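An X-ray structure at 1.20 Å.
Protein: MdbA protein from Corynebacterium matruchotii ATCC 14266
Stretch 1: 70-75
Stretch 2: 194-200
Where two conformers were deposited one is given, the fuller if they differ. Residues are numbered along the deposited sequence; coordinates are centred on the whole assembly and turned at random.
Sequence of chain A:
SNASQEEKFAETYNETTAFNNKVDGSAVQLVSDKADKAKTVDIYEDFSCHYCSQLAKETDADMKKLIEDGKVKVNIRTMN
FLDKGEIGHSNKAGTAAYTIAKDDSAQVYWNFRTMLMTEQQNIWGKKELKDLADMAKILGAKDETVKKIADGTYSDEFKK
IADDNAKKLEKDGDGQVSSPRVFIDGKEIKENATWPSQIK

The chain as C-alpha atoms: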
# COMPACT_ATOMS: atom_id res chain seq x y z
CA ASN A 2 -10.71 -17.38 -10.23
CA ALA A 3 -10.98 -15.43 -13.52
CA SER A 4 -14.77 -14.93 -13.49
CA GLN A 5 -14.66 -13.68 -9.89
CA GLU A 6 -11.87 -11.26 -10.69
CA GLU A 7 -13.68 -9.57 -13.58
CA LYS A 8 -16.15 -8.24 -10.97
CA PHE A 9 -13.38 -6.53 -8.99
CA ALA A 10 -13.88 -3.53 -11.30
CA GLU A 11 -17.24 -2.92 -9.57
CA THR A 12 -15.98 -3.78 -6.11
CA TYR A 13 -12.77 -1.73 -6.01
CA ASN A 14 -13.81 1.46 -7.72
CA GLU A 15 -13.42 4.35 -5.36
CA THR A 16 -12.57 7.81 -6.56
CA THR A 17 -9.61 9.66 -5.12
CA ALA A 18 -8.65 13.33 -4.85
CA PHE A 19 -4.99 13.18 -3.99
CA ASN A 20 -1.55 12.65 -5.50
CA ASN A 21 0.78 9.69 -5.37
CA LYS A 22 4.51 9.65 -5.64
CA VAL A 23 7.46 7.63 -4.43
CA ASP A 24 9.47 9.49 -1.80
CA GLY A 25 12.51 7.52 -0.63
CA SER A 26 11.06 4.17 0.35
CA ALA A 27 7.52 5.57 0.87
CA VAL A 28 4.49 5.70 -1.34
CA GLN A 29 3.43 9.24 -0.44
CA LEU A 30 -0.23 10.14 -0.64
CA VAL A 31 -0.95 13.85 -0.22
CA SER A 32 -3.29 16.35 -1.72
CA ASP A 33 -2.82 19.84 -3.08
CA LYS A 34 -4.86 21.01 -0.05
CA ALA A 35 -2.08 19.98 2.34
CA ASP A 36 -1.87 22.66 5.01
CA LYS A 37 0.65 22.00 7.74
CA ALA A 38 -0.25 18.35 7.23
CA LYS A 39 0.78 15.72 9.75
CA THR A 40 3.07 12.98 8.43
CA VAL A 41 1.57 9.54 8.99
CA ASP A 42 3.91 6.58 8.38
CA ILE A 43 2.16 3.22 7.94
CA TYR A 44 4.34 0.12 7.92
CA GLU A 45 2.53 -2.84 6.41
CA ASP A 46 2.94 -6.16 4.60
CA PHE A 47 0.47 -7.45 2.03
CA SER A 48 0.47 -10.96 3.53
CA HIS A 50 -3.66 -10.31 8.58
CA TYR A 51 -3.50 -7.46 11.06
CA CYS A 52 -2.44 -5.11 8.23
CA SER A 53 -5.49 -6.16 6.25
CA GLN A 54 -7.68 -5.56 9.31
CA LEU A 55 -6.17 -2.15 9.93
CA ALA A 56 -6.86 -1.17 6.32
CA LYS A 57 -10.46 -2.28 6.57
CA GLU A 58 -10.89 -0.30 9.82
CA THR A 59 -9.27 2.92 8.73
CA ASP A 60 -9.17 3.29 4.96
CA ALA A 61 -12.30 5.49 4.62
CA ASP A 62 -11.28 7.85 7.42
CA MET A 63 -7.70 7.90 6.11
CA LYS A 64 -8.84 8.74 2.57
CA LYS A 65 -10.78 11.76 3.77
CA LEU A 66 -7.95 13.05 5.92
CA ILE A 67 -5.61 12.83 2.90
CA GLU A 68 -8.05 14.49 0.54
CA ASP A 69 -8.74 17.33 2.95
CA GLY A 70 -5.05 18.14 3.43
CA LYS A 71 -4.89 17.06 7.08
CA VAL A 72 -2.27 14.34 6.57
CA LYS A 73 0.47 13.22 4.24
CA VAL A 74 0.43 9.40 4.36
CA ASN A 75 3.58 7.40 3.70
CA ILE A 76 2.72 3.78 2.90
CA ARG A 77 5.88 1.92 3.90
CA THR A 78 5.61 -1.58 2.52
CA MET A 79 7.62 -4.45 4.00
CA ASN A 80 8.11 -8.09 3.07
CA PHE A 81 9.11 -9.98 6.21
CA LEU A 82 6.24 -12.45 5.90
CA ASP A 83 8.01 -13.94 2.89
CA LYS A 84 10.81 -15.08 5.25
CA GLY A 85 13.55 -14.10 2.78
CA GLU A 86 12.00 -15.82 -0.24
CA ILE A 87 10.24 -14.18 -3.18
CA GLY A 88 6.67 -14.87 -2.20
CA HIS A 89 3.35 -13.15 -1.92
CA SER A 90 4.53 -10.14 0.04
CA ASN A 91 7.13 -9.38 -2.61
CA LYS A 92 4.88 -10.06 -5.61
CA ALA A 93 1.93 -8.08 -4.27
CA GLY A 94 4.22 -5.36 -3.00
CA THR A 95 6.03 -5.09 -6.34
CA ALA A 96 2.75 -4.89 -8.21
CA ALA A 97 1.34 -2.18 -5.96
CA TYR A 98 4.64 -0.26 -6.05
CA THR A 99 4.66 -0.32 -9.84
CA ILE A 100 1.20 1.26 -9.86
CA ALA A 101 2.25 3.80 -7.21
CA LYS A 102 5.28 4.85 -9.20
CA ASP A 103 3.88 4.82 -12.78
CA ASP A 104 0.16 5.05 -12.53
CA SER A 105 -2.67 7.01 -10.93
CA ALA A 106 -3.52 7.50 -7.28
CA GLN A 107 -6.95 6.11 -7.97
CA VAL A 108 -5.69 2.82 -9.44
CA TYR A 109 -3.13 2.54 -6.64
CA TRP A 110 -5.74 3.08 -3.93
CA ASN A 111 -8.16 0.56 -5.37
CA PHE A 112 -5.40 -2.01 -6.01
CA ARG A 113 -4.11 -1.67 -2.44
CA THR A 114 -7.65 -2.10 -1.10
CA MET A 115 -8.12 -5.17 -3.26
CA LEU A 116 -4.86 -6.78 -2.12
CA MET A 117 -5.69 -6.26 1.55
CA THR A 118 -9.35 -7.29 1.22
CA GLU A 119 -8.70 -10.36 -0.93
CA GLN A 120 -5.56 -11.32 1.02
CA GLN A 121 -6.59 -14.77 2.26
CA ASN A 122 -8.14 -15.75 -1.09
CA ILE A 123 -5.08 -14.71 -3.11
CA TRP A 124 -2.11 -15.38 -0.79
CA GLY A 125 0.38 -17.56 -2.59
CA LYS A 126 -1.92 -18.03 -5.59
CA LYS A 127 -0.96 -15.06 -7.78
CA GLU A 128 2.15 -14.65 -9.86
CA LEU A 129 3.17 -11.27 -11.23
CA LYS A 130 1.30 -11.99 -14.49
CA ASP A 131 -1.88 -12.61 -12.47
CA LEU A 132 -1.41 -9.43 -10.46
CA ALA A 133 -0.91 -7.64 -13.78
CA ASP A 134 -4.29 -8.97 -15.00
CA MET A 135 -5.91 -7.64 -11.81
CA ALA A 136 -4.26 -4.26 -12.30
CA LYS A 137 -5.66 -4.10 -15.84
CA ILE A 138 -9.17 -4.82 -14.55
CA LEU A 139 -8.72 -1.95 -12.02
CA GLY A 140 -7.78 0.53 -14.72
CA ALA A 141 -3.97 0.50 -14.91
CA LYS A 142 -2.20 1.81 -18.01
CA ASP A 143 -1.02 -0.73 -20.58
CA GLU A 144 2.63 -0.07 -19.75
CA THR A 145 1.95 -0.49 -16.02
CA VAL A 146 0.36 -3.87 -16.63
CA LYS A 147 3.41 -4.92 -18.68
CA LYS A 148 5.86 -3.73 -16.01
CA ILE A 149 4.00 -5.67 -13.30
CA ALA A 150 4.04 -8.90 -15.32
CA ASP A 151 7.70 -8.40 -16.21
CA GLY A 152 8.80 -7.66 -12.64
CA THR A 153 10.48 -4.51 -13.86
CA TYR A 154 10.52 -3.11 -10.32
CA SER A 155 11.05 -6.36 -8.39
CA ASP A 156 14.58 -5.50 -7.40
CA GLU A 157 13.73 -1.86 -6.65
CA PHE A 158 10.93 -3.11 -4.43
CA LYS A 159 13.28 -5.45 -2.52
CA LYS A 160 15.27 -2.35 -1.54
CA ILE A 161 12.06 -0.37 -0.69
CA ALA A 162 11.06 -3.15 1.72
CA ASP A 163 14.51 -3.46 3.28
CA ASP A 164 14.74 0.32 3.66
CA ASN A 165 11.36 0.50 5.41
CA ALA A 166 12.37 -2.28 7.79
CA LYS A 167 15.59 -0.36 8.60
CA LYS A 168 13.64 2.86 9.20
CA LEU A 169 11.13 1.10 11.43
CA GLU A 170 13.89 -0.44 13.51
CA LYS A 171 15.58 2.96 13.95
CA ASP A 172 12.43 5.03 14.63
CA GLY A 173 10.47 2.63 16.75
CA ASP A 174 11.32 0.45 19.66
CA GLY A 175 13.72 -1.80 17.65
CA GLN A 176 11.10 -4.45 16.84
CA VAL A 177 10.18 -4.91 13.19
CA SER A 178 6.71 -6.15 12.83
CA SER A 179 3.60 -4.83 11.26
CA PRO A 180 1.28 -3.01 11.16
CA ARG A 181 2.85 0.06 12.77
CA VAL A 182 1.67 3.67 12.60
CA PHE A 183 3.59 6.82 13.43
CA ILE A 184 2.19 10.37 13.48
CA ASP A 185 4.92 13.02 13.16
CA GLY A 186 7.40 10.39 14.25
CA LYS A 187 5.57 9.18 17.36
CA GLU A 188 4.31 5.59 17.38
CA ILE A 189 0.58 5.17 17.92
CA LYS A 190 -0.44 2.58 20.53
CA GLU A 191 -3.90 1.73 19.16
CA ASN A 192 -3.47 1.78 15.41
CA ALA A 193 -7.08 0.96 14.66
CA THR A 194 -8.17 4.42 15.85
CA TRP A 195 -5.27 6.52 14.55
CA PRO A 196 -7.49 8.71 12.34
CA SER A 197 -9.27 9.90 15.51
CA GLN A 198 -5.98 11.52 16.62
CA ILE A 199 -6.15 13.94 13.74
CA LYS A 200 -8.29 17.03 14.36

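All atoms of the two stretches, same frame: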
# COMPACT_ATOMS: atom_id res chain seq x y z
N GLY A 70 -6.30 17.47 3.18
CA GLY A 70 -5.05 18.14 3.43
C GLY A 70 -4.63 18.09 4.89
O GLY A 70 -3.67 18.77 5.28
N LYS A 71 -5.23 17.18 5.66
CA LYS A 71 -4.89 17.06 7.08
C LYS A 71 -3.65 16.19 7.34
O LYS A 71 -2.96 16.40 8.33
CB LYS A 71 -6.06 16.48 7.90
CG LYS A 71 -7.36 17.27 7.81
CD LYS A 71 -7.28 18.64 8.46
CE LYS A 71 -7.37 18.57 9.97
NZ LYS A 71 -7.43 19.92 10.61
N VAL A 72 -3.38 15.25 6.43
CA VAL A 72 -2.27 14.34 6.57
C VAL A 72 -1.61 14.09 5.22
O VAL A 72 -2.25 14.20 4.16
CB VAL A 72 -2.70 12.95 7.13
CG1 VAL A 72 -3.30 13.08 8.52
CG2 VAL A 72 -3.67 12.22 6.21
N LYS A 73 -0.32 13.79 5.32
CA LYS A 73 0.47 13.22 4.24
C LYS A 73 0.74 11.80 4.71
O LYS A 73 1.39 11.60 5.75
CB LYS A 73 1.79 13.98 4.08
CG LYS A 73 2.81 13.33 3.16
CD LYS A 73 4.13 14.08 3.12
CE LYS A 73 4.08 15.24 2.16
NZ LYS A 73 5.37 15.97 2.12
N VAL A 74 0.26 10.80 3.97
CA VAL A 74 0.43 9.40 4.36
C VAL A 74 1.57 8.79 3.57
O VAL A 74 1.59 8.85 2.32
CB VAL A 74 -0.87 8.59 4.17
CG1 VAL A 74 -0.61 7.09 4.26
CG2 VAL A 74 -1.92 9.00 5.18
N ASN A 75 2.51 8.21 4.29
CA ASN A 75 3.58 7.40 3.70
C ASN A 75 3.26 5.93 3.92
O ASN A 75 3.37 5.42 5.05
CB ASN A 75 4.89 7.73 4.37
CG ASN A 75 5.41 9.10 4.03
OD1 ASN A 75 5.24 9.60 2.93
ND2 ASN A 75 6.11 9.70 4.99
N THR A 194 -7.48 3.15 15.69
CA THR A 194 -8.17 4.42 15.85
C THR A 194 -7.25 5.61 15.53
O THR A 194 -7.54 6.74 15.93
CB THR A 194 -8.77 4.55 17.27
OG1 THR A 194 -7.71 4.58 18.23
CG2 THR A 194 -9.72 3.39 17.61
N TRP A 195 -6.16 5.39 14.79
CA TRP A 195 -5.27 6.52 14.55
C TRP A 195 -5.94 7.72 13.88
O TRP A 195 -5.59 8.84 14.21
CB TRP A 195 -3.96 6.11 13.84
CG TRP A 195 -4.05 5.91 12.35
CD1 TRP A 195 -4.09 4.72 11.68
CD2 TRP A 195 -4.09 6.93 11.32
NE1 TRP A 195 -4.15 4.91 10.34
CE2 TRP A 195 -4.17 6.26 10.09
CE3 TRP A 195 -4.08 8.33 11.33
CZ2 TRP A 195 -4.23 6.96 8.88
CZ3 TRP A 195 -4.16 9.00 10.15
CH2 TRP A 195 -4.23 8.33 8.93
N PRO A 196 -6.91 7.52 12.97
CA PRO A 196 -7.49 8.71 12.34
C PRO A 196 -8.15 9.65 13.37
O PRO A 196 -8.15 10.86 13.17
CB PRO A 196 -8.49 8.12 11.35
CG PRO A 196 -7.83 6.83 10.94
CD PRO A 196 -7.37 6.30 12.27
N SER A 197 -8.65 9.09 14.47
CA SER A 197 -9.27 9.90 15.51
C SER A 197 -8.28 10.79 16.25
O SER A 197 -8.69 11.63 17.04
CB SER A 197 -10.04 9.01 16.50
OG SER A 197 -9.20 8.26 17.33
N GLN A 198 -6.99 10.59 16.05
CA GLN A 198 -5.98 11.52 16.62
C GLN A 198 -5.82 12.79 15.85
O GLN A 198 -5.19 13.72 16.33
CB GLN A 198 -4.64 10.84 16.65
CG GLN A 198 -4.71 9.55 17.40
CD GLN A 198 -3.70 9.38 18.46
OE1 GLN A 198 -2.89 10.27 18.78
NE2 GLN A 198 -3.74 8.21 19.04
N ILE A 199 -6.37 12.84 14.64
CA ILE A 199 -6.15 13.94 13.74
C ILE A 199 -7.38 14.85 13.77
O ILE A 199 -8.47 14.45 13.38
CB ILE A 199 -5.98 13.43 12.29
CG1 ILE A 199 -4.93 12.33 12.19
CG2 ILE A 199 -5.65 14.61 11.35
CD1 ILE A 199 -3.53 12.77 12.52
N LYS A 200 -7.21 16.07 14.26
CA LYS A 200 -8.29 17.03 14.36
C LYS A 200 -8.12 18.18 13.40
O LYS A 200 -7.02 18.48 12.92
CB LYS A 200 -8.39 17.58 15.79
CG LYS A 200 -8.42 16.55 16.89
CD LYS A 200 -9.63 15.63 16.82
CE LYS A 200 -9.52 14.51 17.84
NZ LYS A 200 -10.62 13.51 17.64
OXT LYS A 200 -9.11 18.89 13.16

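How does the chain's last segment come to lie against a strand more than a hundred residues earlier? Stretch 1 leaves a helix at Gly70, whose positive phi of 86° belongs to a Schellman motif, and after Lys71 it becomes a strand from Val72 onward. Stretch 2 is compact: Trp195 to Gln198 have helical phi/psi, and the backbone bonds Ser197 N to Thr194 O (3.0 Å), Gln198 N to Trp195 O (2.9 Å) and Ile199 N to Pro196 O (3.0 Å) hold its turns. No backbone hydrogen bond joins the two stretches. Their CA atoms come nearest at Lys71 and Ile199, 7.5 Å apart, so the 229 Å² buried between them is mostly the work of side chains.

What does Lys71 do, with the largest covered area of any residue here? Its CA-to-CB bond points toward stretch 2, and the chain folds through three m rotamers before a final t carries the amine to the C-terminus. There Lys71 NZ donates to Lys200 O at 2.8 Å, and more weakly to Lys200 OXT at 3.2 Å, the latter forming part of a salt bridge. A positive amine thus meets the negative carboxylate that exists because the chain ends here. The base of the same side chain serves an apolar contact, with Lys71 CB 3.9 Å from Ile199 CG2.

Why does Ile199 matter beside this charged pair? It is buried, its CB points toward stretch 1, and its CG2 methyl touches both Lys71 and the next residue along: Val72 CG1 lies 4.0 Å from Ile199 CG2. Both are van der Waals contacts between hydrocarbon surfaces, and the one between Val72 and Ile199 joins two buried residues. Lys200 turns its CA-to-CB bond away and meets Lys71 through its terminal carboxylate, while its own amine bonds back within the stretch, Lys200 NZ to Ser197 O at 2.8 Å.

How does the strand use its alternation to extend the apolar patch? Val72 and Val74 both direct their CB atoms toward stretch 2, while Lys73 between them has its side chain out of reach. Val72 is shared between two partners, for besides Ile199 its CG1 approaches Trp195 CZ3 at 4.5 Å, at the edge of the indole and near its plane. Val74 CG2 stands 4.5 Å from Trp195 CH2. Both distances describe loose apolar packing, and the buried indole extends the contact along the strand beyond Ile199.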